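PDB 3E6E: alanine racemase from Enterococcus faecalis, which belongs to the alanine racemase family of fold-type III enzymes, built from an alpha/beta barrel and a mainly beta C-terminal domain and paired as a dimer. Local coordinates for residues 44-49 and 244-249; 296-301 and 305-310; 154-157 and 162-165; 107-112 and 148-153. The protein carries 1 engineered substitution. All blocks are in the same frame, centred on the assembly; numbering follows the deposited sequence.

Contact 1: 44-49 and 244-249; sequences YGHGAV and KPALRL. With DCS (D-[3-hydroxy-2-methyl-5-phosphonooxymethyl-pyridin-4-ylmethyl]-N,O-cycloserylamide), chain D.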
loop_
_atom_site.group_PDB
_atom_site.type_symbol
_atom_site.label_atom_id
_atom_site.label_comp_id
_atom_site.label_asym_id
_atom_site.label_seq_id
_atom_site.Cartn_x
_atom_site.Cartn_y
_atom_site.Cartn_z
ATOM N N TYR A 44 -11.165 -1.656 -4.463
ATOM C CA TYR A 44 -11.067 -1.276 -3.060
ATOM C C TYR A 44 -10.203 -2.278 -2.326
ATOM O O TYR A 44 -10.400 -2.549 -1.135
ATOM C CB TYR A 44 -12.461 -1.249 -2.429
ATOM C CG TYR A 44 -13.209 0.055 -2.586
ATOM C CD1 TYR A 44 -13.104 0.816 -3.750
ATOM C CD2 TYR A 44 -14.054 0.514 -1.580
ATOM C CE1 TYR A 44 -13.830 2.005 -3.903
ATOM C CE2 TYR A 44 -14.776 1.686 -1.723
ATOM C CZ TYR A 44 -14.665 2.428 -2.884
ATOM O OH TYR A 44 -15.403 3.578 -3.026
ATOM N N GLY A 45 -9.253 -2.837 -3.055
ATOM C CA GLY A 45 -8.374 -3.813 -2.459
ATOM C C GLY A 45 -8.908 -5.212 -2.651
ATOM O O GLY A 45 -8.168 -6.169 -2.468
ATOM N N HIS A 46 -10.178 -5.342 -3.031
ATOM C CA HIS A 46 -10.765 -6.663 -3.233
ATOM C C HIS A 46 -10.562 -7.254 -4.627
ATOM O O HIS A 46 -10.793 -8.447 -4.836
ATOM C CB HIS A 46 -12.260 -6.642 -2.958
ATOM C CG HIS A 46 -12.619 -6.331 -1.541
ATOM N ND1 HIS A 46 -12.522 -5.065 -1.010
ATOM C CD2 HIS A 46 -13.139 -7.113 -0.565
ATOM C CE1 HIS A 46 -12.975 -5.077 0.231
ATOM N NE2 HIS A 46 -13.357 -6.307 0.525
ATOM N N GLY A 47 -10.141 -6.422 -5.578
ATOM C CA GLY A 47 -9.949 -6.895 -6.941
ATOM C C GLY A 47 -11.038 -6.332 -7.845
ATOM O O GLY A 47 -12.210 -6.711 -7.737
ATOM N N ALA A 48 -10.638 -5.430 -8.741
ATOM C CA ALA A 48 -11.556 -4.760 -9.672
ATOM C C ALA A 48 -12.399 -5.662 -10.569
ATOM O O ALA A 48 -13.628 -5.640 -10.502
ATOM C CB ALA A 48 -10.783 -3.786 -10.528
ATOM N N VAL A 49 -11.755 -6.461 -11.403
ATOM C CA VAL A 49 -12.509 -7.305 -12.303
ATOM C C VAL A 49 -13.416 -8.324 -11.627
ATOM O O VAL A 49 -14.568 -8.477 -12.015
ATOM C CB VAL A 49 -11.582 -8.022 -13.293
ATOM C CG1 VAL A 49 -12.390 -8.973 -14.169
ATOM C CG2 VAL A 49 -10.866 -7.001 -14.161
ATOM N N LYS A 244 -22.642 -7.615 4.439
ATOM C CA LYS A 244 -21.823 -8.790 4.712
ATOM C C LYS A 244 -20.397 -8.571 4.231
ATOM O O LYS A 244 -20.132 -8.512 3.026
ATOM C CB LYS A 244 -22.418 -10.021 4.026
ATOM C CG LYS A 244 -21.513 -11.254 4.064
ATOM C CD LYS A 244 -22.032 -12.365 3.143
ATOM C CE LYS A 244 -23.315 -12.998 3.661
ATOM N NZ LYS A 244 -23.049 -13.885 4.831
ATOM N N PRO A 245 -19.454 -8.444 5.171
ATOM C CA PRO A 245 -18.050 -8.230 4.820
ATOM C C PRO A 245 -17.568 -9.237 3.781
ATOM O O PRO A 245 -17.801 -10.438 3.910
ATOM C CB PRO A 245 -17.347 -8.380 6.162
ATOM C CG PRO A 245 -18.367 -7.825 7.122
ATOM C CD PRO A 245 -19.626 -8.497 6.633
ATOM N N ALA A 246 -16.903 -8.739 2.747
ATOM C CA ALA A 246 -16.400 -9.600 1.686
ATOM C C ALA A 246 -14.905 -9.866 1.811
ATOM O O ALA A 246 -14.396 -10.830 1.250
ATOM C CB ALA A 246 -16.693 -8.969 0.334
ATOM N N LEU A 247 -14.214 -8.996 2.538
ATOM C CA LEU A 247 -12.773 -9.086 2.749
ATOM C C LEU A 247 -12.465 -9.983 3.937
ATOM O O LEU A 247 -13.234 -10.038 4.890
ATOM C CB LEU A 247 -12.216 -7.688 3.014
ATOM C CG LEU A 247 -10.737 -7.340 2.886
ATOM C CD1 LEU A 247 -9.879 -8.403 3.535
ATOM C CD2 LEU A 247 -10.387 -7.170 1.436
ATOM N N ARG A 248 -11.323 -10.667 3.873
ATOM C CA ARG A 248 -10.853 -11.569 4.927
ATOM C C ARG A 248 -9.330 -11.673 4.811
ATOM O O ARG A 248 -8.782 -11.746 3.704
ATOM C CB ARG A 248 -11.497 -12.940 4.756
ATOM C CG ARG A 248 -11.686 -13.683 6.039
ATOM C CD ARG A 248 -12.539 -14.927 5.837
ATOM N NE ARG A 248 -12.664 -15.650 7.101
ATOM C CZ ARG A 248 -11.668 -16.301 7.704
ATOM N NH1 ARG A 248 -10.465 -16.342 7.155
ATOM N NH2 ARG A 248 -11.873 -16.881 8.879
ATOM N N LEU A 249 -8.639 -11.675 5.942
ATOM C CA LEU A 249 -7.178 -11.735 5.909
ATOM C C LEU A 249 -6.593 -12.754 6.873
ATOM O O LEU A 249 -6.852 -12.703 8.083
ATOM C CB LEU A 249 -6.613 -10.359 6.229
ATOM C CG LEU A 249 -5.112 -10.202 6.409
ATOM C CD1 LEU A 249 -4.370 -10.430 5.088
ATOM C CD2 LEU A 249 -4.858 -8.797 6.911
HETATM N N1 DCS D . -18.987 8.631 -6.522
HETATM C C2 DCS D . -17.795 9.425 -6.580
HETATM C C2A DCS D . -17.718 10.661 -7.456
HETATM C C3 DCS D . -16.711 9.019 -5.794
HETATM O O3 DCS D . -15.549 9.709 -5.793
HETATM C C4 DCS D . -16.847 7.826 -4.973
HETATM C C4A DCS D . -15.683 7.379 -4.111
HETATM C C5 DCS D . -18.113 7.089 -4.987
HETATM C C6 DCS D . -19.139 7.508 -5.758
HETATM C C5A DCS D . -18.353 5.847 -4.165
HETATM O O4P DCS D . -18.351 6.208 -2.781
HETATM P P DCS D . -18.570 5.203 -1.566
HETATM O O1P DCS D . -19.897 4.640 -1.728
HETATM O O2P DCS D . -17.528 4.181 -1.605
HETATM O O3P DCS D . -18.493 5.981 -0.334
HETATM N N DCS D . -15.286 8.484 -3.148
HETATM C CA DCS D . -14.229 8.306 -2.244
HETATM C C DCS D . -12.926 8.873 -2.371
HETATM O O DCS D . -12.488 9.647 -3.406
HETATM N ND DCS D . -12.217 8.528 -1.324
HETATM O OG DCS D . -13.000 7.744 -0.502
HETATM C CB DCS D . -14.219 7.612 -1.067
HETATM O O HOH W 1 -14.966 -6.463 3.083
#
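The imidazole of His-46 lies against Leu-247, whose CD2 methyl sits over one ring face, 3.4 Å from the ring centroid and 19° off the normal. This CH-pi contact is offset toward the NE2 rim of the ring, where NE2 also comes within 3.1 Å of Leu-247 CB. Leu-247 CG stands anti to the backbone N (chi1 -162°), a torsion that swings CD2 across the histidine. Ala-246 completes the apolar part, its CB 4.1 Å from His-46 CD2.

The polar links run through the two ring nitrogens. No direct hydrogen bond crosses between 44-49 and 244-249; instead a water in the plane of the imidazole bridges them, hydrogen-bonded to His-46 NE2 at 3.0 Å and accepting from Leu-247 N at 2.7 Å. The other ring nitrogen turns back on its own segment: ND1 donates to Tyr-44 O at 3.3 Å, reaching it from above the carbonyl plane rather than on a lone pair. Both ring nitrogens thus help to fix the rotation of the imidazole, and Tyr-228 stacks on the ring as well.

Ligand binding occupies the far end of 44-49. Tyr-44 OH donates to the phosphate oxygen O2P of DCS at 2.6 Å, and Arg-139, Ser-207, Arg-222 and Val-225 also bond this ligand. Segment 44-49 thus runs from the ligand phosphate, at Tyr-44, to the domain junction, at His-46, where the barrel meets the chain entering the C-terminal beta domain of this two-domain alanine racemase fold.

Contact 2: 296-301 and 305-310; sequences GFTVLV and RCEIVG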
loop_
_atom_site.group_PDB
_atom_site.type_symbol
_atom_site.label_atom_id
_atom_site.label_comp_id
_atom_site.label_asym_id
_atom_site.label_seq_id
_atom_site.Cartn_x
_atom_site.Cartn_y
_atom_site.Cartn_z
ATOM N N GLY A 296 -0.116 -3.915 19.667
ATOM C CA GLY A 296 -1.118 -3.920 20.718
ATOM C C GLY A 296 -2.426 -4.482 20.211
ATOM O O GLY A 296 -3.277 -4.901 20.998
ATOM N N PHE A 297 -2.598 -4.470 18.890
ATOM C CA PHE A 297 -3.806 -5.011 18.289
ATOM C C PHE A 297 -3.657 -6.522 18.481
ATOM O O PHE A 297 -2.541 -7.032 18.528
ATOM C CB PHE A 297 -3.871 -4.664 16.792
ATOM C CG PHE A 297 -5.245 -4.814 16.188
ATOM C CD1 PHE A 297 -6.238 -3.873 16.447
ATOM C CD2 PHE A 297 -5.549 -5.895 15.361
ATOM C CE1 PHE A 297 -7.515 -4.002 15.890
ATOM C CE2 PHE A 297 -6.820 -6.039 14.800
ATOM C CZ PHE A 297 -7.806 -5.093 15.062
ATOM N N THR A 298 -4.775 -7.234 18.598
ATOM C CA THR A 298 -4.734 -8.675 18.798
ATOM C C THR A 298 -5.322 -9.459 17.632
ATOM O O THR A 298 -6.417 -9.159 17.166
ATOM C CB THR A 298 -5.489 -9.066 20.076
ATOM O OG1 THR A 298 -6.823 -8.541 20.026
ATOM C CG2 THR A 298 -4.766 -8.510 21.296
ATOM N N VAL A 299 -4.588 -10.468 17.168
ATOM C CA VAL A 299 -5.046 -11.312 16.070
ATOM C C VAL A 299 -5.594 -12.627 16.619
ATOM O O VAL A 299 -5.587 -12.847 17.830
ATOM C CB VAL A 299 -3.922 -11.612 15.075
ATOM C CG1 VAL A 299 -3.447 -10.321 14.432
ATOM C CG2 VAL A 299 -2.788 -12.321 15.780
ATOM N N LEU A 300 -6.040 -13.513 15.732
ATOM C CA LEU A 300 -6.637 -14.762 16.178
ATOM C C LEU A 300 -5.939 -16.064 15.826
ATOM O O LEU A 300 -5.636 -16.353 14.665
ATOM C CB LEU A 300 -8.088 -14.813 15.703
ATOM C CG LEU A 300 -8.896 -13.601 16.170
ATOM C CD1 LEU A 300 -10.238 -13.551 15.445
ATOM C CD2 LEU A 300 -9.100 -13.676 17.678
ATOM N N VAL A 301 -5.714 -16.856 16.865
ATOM C CA VAL A 301 -5.079 -18.161 16.744
ATOM C C VAL A 301 -5.993 -19.124 17.496
ATOM O O VAL A 301 -6.238 -18.957 18.682
ATOM C CB VAL A 301 -3.669 -18.139 17.382
ATOM C CG1 VAL A 301 -2.902 -19.415 17.022
ATOM C CG2 VAL A 301 -2.907 -16.887 16.906
ATOM N N ARG A 305 -7.492 -14.689 21.348
ATOM C CA ARG A 305 -6.860 -13.446 20.927
ATOM C C ARG A 305 -5.368 -13.429 21.274
ATOM O O ARG A 305 -4.956 -13.944 22.321
ATOM C CB ARG A 305 -7.586 -12.250 21.557
ATOM C CG ARG A 305 -9.111 -12.339 21.397
ATOM C CD ARG A 305 -9.789 -10.994 21.188
ATOM N NE ARG A 305 -9.360 -10.362 19.940
ATOM C CZ ARG A 305 -10.152 -10.097 18.901
ATOM N NH1 ARG A 305 -11.445 -10.399 18.920
ATOM N NH2 ARG A 305 -9.637 -9.524 17.832
ATOM N N CYS A 306 -4.563 -12.861 20.376
ATOM C CA CYS A 306 -3.119 -12.773 20.567
ATOM C C CYS A 306 -2.633 -11.358 20.287
ATOM O O CYS A 306 -2.809 -10.831 19.188
ATOM C CB CYS A 306 -2.384 -13.746 19.645
ATOM S SG CYS A 306 -2.811 -15.478 19.917
ATOM N N GLU A 307 -1.998 -10.759 21.287
ATOM C CA GLU A 307 -1.506 -9.401 21.176
ATOM C C GLU A 307 -0.215 -9.278 20.387
ATOM O O GLU A 307 0.715 -10.063 20.567
ATOM C CB GLU A 307 -1.299 -8.815 22.566
ATOM C CG GLU A 307 -0.782 -7.397 22.556
ATOM C CD GLU A 307 -0.446 -6.898 23.944
ATOM O OE1 GLU A 307 -1.252 -7.119 24.874
ATOM O OE2 GLU A 307 0.623 -6.279 24.105
ATOM N N ILE A 308 -0.168 -8.288 19.507
ATOM C CA ILE A 308 1.027 -8.038 18.727
ATOM C C ILE A 308 1.994 -7.309 19.658
ATOM O O ILE A 308 1.696 -6.229 20.162
ATOM C CB ILE A 308 0.699 -7.182 17.489
ATOM C CG1 ILE A 308 -0.096 -8.038 16.494
ATOM C CG2 ILE A 308 1.974 -6.635 16.862
ATOM C CD1 ILE A 308 -0.434 -7.356 15.168
ATOM N N VAL A 309 3.145 -7.916 19.916
ATOM C CA VAL A 309 4.113 -7.300 20.810
ATOM C C VAL A 309 5.353 -6.901 20.044
ATOM O O VAL A 309 5.704 -7.524 19.047
ATOM C CB VAL A 309 4.473 -8.247 21.985
ATOM C CG1 VAL A 309 3.207 -8.573 22.776
ATOM C CG2 VAL A 309 5.145 -9.524 21.467
ATOM N N GLY A 310 6.017 -5.852 20.502
ATOM C CA GLY A 310 7.188 -5.380 19.791
ATOM C C GLY A 310 6.755 -4.628 18.540
ATOM O O GLY A 310 5.569 -4.582 18.199
#
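Arg-305 and Thr-298 meet on one face of a tight antiparallel hairpin. From CB, which lies 4.1 Å from Thr-298 CB, the arginine chain passes to CG, beside the Leu-300 CD2 methyl at 4.0 Å. Bends at chi2 and chi3 (64° for chi3) then turn the chain across the threonine at about a right angle, CD passing Thr-298 OG1 at 4.0 Å. NE donates to Thr-298 OG1 at 3.1 Å, the hydroxyl tilted somewhat from the guanidinium plane. CZ has Leu-300 CD2 over the centre of one face, 3.9 Å away, while NH2 makes a weak, long bond to Thr-298 O in the guanidinium plane. NH1 forms a salt bridge with Glu-340.

On the other face, Val-301 CG2 packs on Cys-306 SG and Val-299 CG2 on Cys-306 CB. Between the faces, Val-299 and Cys-306 form a hydrogen-bonded pair, with both N-to-O distances 2.7 Å. Ile-308 N continues the pairing to Phe-297 O at 2.9 Å, and Gly-296 N reaches Ile-308 O.

The hairpin therefore sets an apolar face against a mixed one, where bonds to Thr-298 orient the guanidinium, Leu-300 packs on it and Glu-340 probably balances its charge.

Contact 3: 154-157 and 162-165; sequences FVQS and LWEG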
loop_
_atom_site.group_PDB
_atom_site.type_symbol
_atom_site.label_atom_id
_atom_site.label_comp_id
_atom_site.label_asym_id
_atom_site.label_seq_id
_atom_site.Cartn_x
_atom_site.Cartn_y
_atom_site.Cartn_z
ATOM N N PHE A 154 -23.952 23.669 -24.531
ATOM C CA PHE A 154 -22.832 23.521 -25.436
ATOM C C PHE A 154 -22.743 22.080 -25.888
ATOM O O PHE A 154 -22.691 21.797 -27.074
ATOM C CB PHE A 154 -21.538 23.946 -24.739
ATOM C CG PHE A 154 -20.331 23.887 -25.622
ATOM C CD1 PHE A 154 -19.693 22.678 -25.871
ATOM C CD2 PHE A 154 -19.833 25.040 -26.217
ATOM C CE1 PHE A 154 -18.570 22.619 -26.703
ATOM C CE2 PHE A 154 -18.712 24.996 -27.053
ATOM C CZ PHE A 154 -18.080 23.788 -27.297
ATOM N N VAL A 155 -22.737 21.166 -24.929
ATOM C CA VAL A 155 -22.643 19.751 -25.234
ATOM C C VAL A 155 -23.770 19.264 -26.129
ATOM O O VAL A 155 -23.529 18.524 -27.081
ATOM C CB VAL A 155 -22.621 18.935 -23.944
ATOM C CG1 VAL A 155 -22.833 17.466 -24.250
ATOM C CG2 VAL A 155 -21.293 19.148 -23.245
ATOM N N GLN A 156 -24.998 19.672 -25.821
ATOM C CA GLN A 156 -26.152 19.276 -26.626
ATOM C C GLN A 156 -25.996 19.825 -28.034
ATOM O O GLN A 156 -26.653 19.373 -28.972
ATOM C CB GLN A 156 -27.444 19.843 -26.050
ATOM C CG GLN A 156 -27.842 19.312 -24.706
ATOM C CD GLN A 156 -29.157 19.906 -24.256
ATOM O OE1 GLN A 156 -29.287 21.130 -24.151
ATOM N NE2 GLN A 156 -30.144 19.049 -23.996
ATOM N N SER A 157 -25.120 20.809 -28.167
ATOM C CA SER A 157 -24.889 21.446 -29.445
ATOM C C SER A 157 -24.078 20.661 -30.454
ATOM O O SER A 157 -24.568 20.382 -31.538
ATOM C CB SER A 157 -24.219 22.818 -29.252
ATOM O OG SER A 157 -25.077 23.743 -28.611
ATOM N N LEU A 162 -22.384 13.571 -26.373
ATOM C CA LEU A 162 -23.662 12.910 -26.148
ATOM C C LEU A 162 -24.325 13.409 -24.868
ATOM O O LEU A 162 -25.538 13.613 -24.824
ATOM C CB LEU A 162 -23.479 11.392 -26.088
ATOM C CG LEU A 162 -24.683 10.581 -25.606
ATOM C CD1 LEU A 162 -25.930 10.950 -26.396
ATOM C CD2 LEU A 162 -24.402 9.090 -25.707
ATOM N N TRP A 163 -23.519 13.605 -23.829
ATOM C CA TRP A 163 -24.038 13.961 -22.514
ATOM C C TRP A 163 -24.924 12.946 -21.799
ATOM O O TRP A 163 -26.144 13.108 -21.737
ATOM C CB TRP A 163 -24.820 15.274 -22.583
ATOM C CG TRP A 163 -25.276 15.771 -21.245
ATOM C CD1 TRP A 163 -24.585 15.711 -20.068
ATOM C CD2 TRP A 163 -26.523 16.406 -20.944
ATOM N NE1 TRP A 163 -25.328 16.270 -19.056
ATOM C CE2 TRP A 163 -26.522 16.705 -19.567
ATOM C CE3 TRP A 163 -27.647 16.756 -21.702
ATOM C CZ2 TRP A 163 -27.595 17.332 -18.935
ATOM C CZ3 TRP A 163 -28.709 17.378 -21.073
ATOM C CH2 TRP A 163 -28.676 17.659 -19.704
ATOM N N GLU A 164 -24.305 11.902 -21.260
ATOM C CA GLU A 164 -25.022 10.788 -20.698
ATOM C C GLU A 164 -25.656 11.170 -19.384
ATOM O O GLU A 164 -26.636 10.551 -18.971
ATOM C CB GLU A 164 -24.071 9.623 -20.491
ATOM C CG GLU A 164 -24.522 8.356 -21.147
ATOM C CD GLU A 164 -23.441 7.320 -21.129
ATOM O OE1 GLU A 164 -23.055 6.888 -20.018
ATOM O OE2 GLU A 164 -22.973 6.952 -22.229
ATOM N N GLY A 165 -25.107 12.177 -18.710
ATOM C CA GLY A 165 -25.706 12.568 -17.446
ATOM C C GLY A 165 -25.071 13.687 -16.654
ATOM O O GLY A 165 -24.059 14.256 -17.047
#
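Val-155 and Trp-163 approach to 6.5 Å between their CA atoms, where the last turn of helix 145-158 faces the chain that returns toward strand 165-167, with Trp-163 at a positive phi (64°). No hydrogen bond spans the two segments, and the contact is made by the neighbouring side chains Val-155 and Gln-156 against Trp-163.

Val-155 supplies the buried part. Its CG1 methyl, anti to the backbone N, points across the gap and comes to 3.4 Å from Trp-163 CB, so the branch meets the root of the tryptophan rather than the middle of the indole. The two side chains cross at about a right angle. The same valine packs on both the neighbouring helix 109-117, through Leu-112, and strand 129-132, through Val-129.

Gln-156 meets the six-membered ring of the indole at CE3 and CZ3. Its chain is extended beyond CG and runs alongside Trp-163, pointing the same way, with CG 3.9 Å from CE3 and the amide NE2 3.7 Å from CZ3. The amide plane stands 84° from the ring plane, almost perpendicular, and the amide nitrogen approaches the ring obliquely. The aliphatic part of the glutamine thus extends the apolar packing begun by Val-155, while its amide lies toward the exposed side of the helix. Leu-131 of strand 129-132 and Pro-199 also touch Trp-163.

Such a reversal, in which a helix on the outside of the barrel leads through a short loop into the next parallel strand, is the alpha-to-beta connection of the repeating beta-alpha units of a TIM barrel.

Contact 4: 107-112 and 148-153; sequences ATQEWL and TKQAVR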
loop_
_atom_site.group_PDB
_atom_site.type_symbol
_atom_site.label_atom_id
_atom_site.label_comp_id
_atom_site.label_asym_id
_atom_site.label_seq_id
_atom_site.Cartn_x
_atom_site.Cartn_y
_atom_site.Cartn_z
ATOM N N ALA A 107 -15.534 18.772 -15.786
ATOM C CA ALA A 107 -15.824 19.792 -14.787
ATOM C C ALA A 107 -15.462 21.218 -15.193
ATOM O O ALA A 107 -15.366 22.104 -14.343
ATOM C CB ALA A 107 -15.124 19.431 -13.489
ATOM N N THR A 108 -15.257 21.445 -16.483
ATOM C CA THR A 108 -14.937 22.779 -16.966
ATOM C C THR A 108 -15.333 22.976 -18.424
ATOM O O THR A 108 -15.418 22.026 -19.196
ATOM C CB THR A 108 -13.439 23.094 -16.816
ATOM O OG1 THR A 108 -12.669 21.946 -17.195
ATOM C CG2 THR A 108 -13.118 23.497 -15.385
ATOM N N GLN A 109 -15.576 24.228 -18.791
ATOM C CA GLN A 109 -15.975 24.583 -20.152
ATOM C C GLN A 109 -14.755 24.473 -21.036
ATOM O O GLN A 109 -14.816 23.924 -22.131
ATOM C CB GLN A 109 -16.514 26.021 -20.178
ATOM C CG GLN A 109 -17.110 26.495 -21.506
ATOM C CD GLN A 109 -18.327 25.692 -21.927
ATOM O OE1 GLN A 109 -19.294 25.560 -21.170
ATOM N NE2 GLN A 109 -18.283 25.149 -23.143
ATOM N N GLU A 110 -13.640 24.994 -20.542
ATOM C CA GLU A 110 -12.391 24.954 -21.282
ATOM C C GLU A 110 -12.134 23.574 -21.899
ATOM O O GLU A 110 -11.933 23.460 -23.114
ATOM C CB GLU A 110 -11.223 25.372 -20.370
ATOM C CG GLU A 110 -11.447 25.175 -18.862
ATOM C CD GLU A 110 -12.209 26.325 -18.186
ATOM O OE1 GLU A 110 -13.462 26.314 -18.178
ATOM O OE2 GLU A 110 -11.550 27.246 -17.655
ATOM N N TRP A 111 -12.167 22.535 -21.061
ATOM C CA TRP A 111 -11.938 21.152 -21.498
ATOM C C TRP A 111 -12.835 20.763 -22.675
ATOM O O TRP A 111 -12.353 20.354 -23.734
ATOM C CB TRP A 111 -12.197 20.173 -20.339
ATOM C CG TRP A 111 -11.684 18.753 -20.562
ATOM C CD1 TRP A 111 -10.438 18.276 -20.259
ATOM C CD2 TRP A 111 -12.408 17.643 -21.124
ATOM N NE1 TRP A 111 -10.343 16.944 -20.593
ATOM C CE2 TRP A 111 -11.535 16.531 -21.125
ATOM C CE3 TRP A 111 -13.705 17.482 -21.622
ATOM C CZ2 TRP A 111 -11.918 15.271 -21.607
ATOM C CZ3 TRP A 111 -14.086 16.224 -22.102
ATOM C CH2 TRP A 111 -13.191 15.136 -22.089
ATOM N N LEU A 112 -14.143 20.880 -22.466
ATOM C CA LEU A 112 -15.139 20.545 -23.479
ATOM C C LEU A 112 -14.846 21.117 -24.869
ATOM O O LEU A 112 -14.789 20.379 -25.853
ATOM C CB LEU A 112 -16.521 21.018 -23.018
ATOM C CG LEU A 112 -17.319 20.105 -22.093
ATOM C CD1 LEU A 112 -18.513 20.855 -21.527
ATOM C CD2 LEU A 112 -17.767 18.884 -22.871
ATOM N N THR A 148 -23.322 25.426 -15.541
ATOM C CA THR A 148 -23.681 24.111 -16.036
ATOM C C THR A 148 -24.619 24.272 -17.224
ATOM O O THR A 148 -24.564 23.489 -18.177
ATOM C CB THR A 148 -24.357 23.262 -14.943
ATOM O OG1 THR A 148 -25.768 23.473 -14.967
ATOM C CG2 THR A 148 -23.820 23.648 -13.579
ATOM N N LYS A 149 -25.471 25.294 -17.161
ATOM C CA LYS A 149 -26.410 25.598 -18.241
ATOM C C LYS A 149 -25.604 25.840 -19.501
ATOM O O LYS A 149 -25.959 25.366 -20.576
ATOM C CB LYS A 149 -27.215 26.857 -17.918
ATOM C CG LYS A 149 -27.975 27.443 -19.104
ATOM C CD LYS A 149 -29.203 26.629 -19.467
ATOM C CE LYS A 149 -30.465 27.483 -19.367
ATOM N NZ LYS A 149 -30.346 28.736 -20.168
ATOM N N GLN A 150 -24.517 26.587 -19.350
ATOM C CA GLN A 150 -23.617 26.905 -20.453
ATOM C C GLN A 150 -22.943 25.628 -20.954
ATOM O O GLN A 150 -22.834 25.399 -22.161
ATOM C CB GLN A 150 -22.560 27.932 -19.990
ATOM C CG GLN A 150 -21.268 27.922 -20.799
ATOM C CD GLN A 150 -20.253 28.964 -20.341
ATOM O OE1 GLN A 150 -19.863 29.008 -19.166
ATOM N NE2 GLN A 150 -19.810 29.806 -21.277
ATOM N N ALA A 151 -22.501 24.796 -20.020
ATOM C CA ALA A 151 -21.837 23.549 -20.360
ATOM C C ALA A 151 -22.812 22.637 -21.094
ATOM O O ALA A 151 -22.504 22.069 -22.142
ATOM C CB ALA A 151 -21.341 22.871 -19.095
ATOM N N VAL A 152 -24.002 22.505 -20.528
ATOM C CA VAL A 152 -25.022 21.670 -21.119
ATOM C C VAL A 152 -25.404 22.117 -22.539
ATOM O O VAL A 152 -25.260 21.358 -23.502
ATOM C CB VAL A 152 -26.271 21.648 -20.216
ATOM C CG1 VAL A 152 -27.387 20.861 -20.885
ATOM C CG2 VAL A 152 -25.921 21.024 -18.875
ATOM N N ARG A 153 -25.873 23.354 -22.670
ATOM C CA ARG A 153 -26.291 23.877 -23.966
ATOM C C ARG A 153 -25.190 23.716 -25.000
ATOM O O ARG A 153 -25.450 23.624 -26.198
ATOM C CB ARG A 153 -26.679 25.353 -23.842
ATOM C CG ARG A 153 -27.654 25.826 -24.906
ATOM C CD ARG A 153 -28.224 27.185 -24.540
ATOM N NE ARG A 153 -27.195 28.219 -24.547
ATOM C CZ ARG A 153 -26.527 28.606 -25.632
ATOM N NH1 ARG A 153 -26.773 28.049 -26.813
ATOM N NH2 ARG A 153 -25.613 29.564 -25.537
#
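Gln-109 and Gln-150 reach over the groove between two helices and pass each other at a slant, their amide planes 42° apart. Neither amide hydrogen-bonds the other. The carbonyl end of Gln-109 instead lies against carbon: OE1 sits 3.1 Å from Gln-150 CG and 3.3 Å from Ala-151 CA. A bend at chi2 (63°) turns the Gln-109 amide toward helix 145-158, whereas Gln-150 stays extended beyond CG, so that its methylene and not its amide tip meets the oxygen.

Helices 109-117 and 145-158 are neighbours in the outer helical layer of the TIM barrel, covering strands 103-106 and 129-132. The small side chain of Ala-151 is consistent with their close approach, its CA lying 6.0 Å from Gln-109 CA.

Deeper in the same groove, Leu-112 turns its CD1 methyl to Ala-151, 4.2 Å from CB and equally far from the backbone O. Val-106 lies against this leucine, while Leu-131 and Phe-142 touch the alanine, which makes the floor of the groove apolar and leaves the glutamines on its outer side. At the start of 107-112, Ala-107 and Thr-108 pack on His-255 of the second subunit.

Overall arrangement
Contact 1 is the most central and wholly buried, its centre about 9 Å from the centre of the chain, and the one that joins the two domains; it alone of the four has a water bridging its segments, together with a CH-pi contact. Contact 2, in the C-terminal beta domain, is also largely buried and is the one held by backbone hydrogen bonds. Contacts 3 and 4 are only partly buried, at the barrel's outer layer on the opposite side of the chain's centre from contact 2. Both use helix 145-158, and they touch, with Trp-163 on Val-152. Neither has a hydrogen bond between its segments; apolar packing inside gives way to glutamines outside.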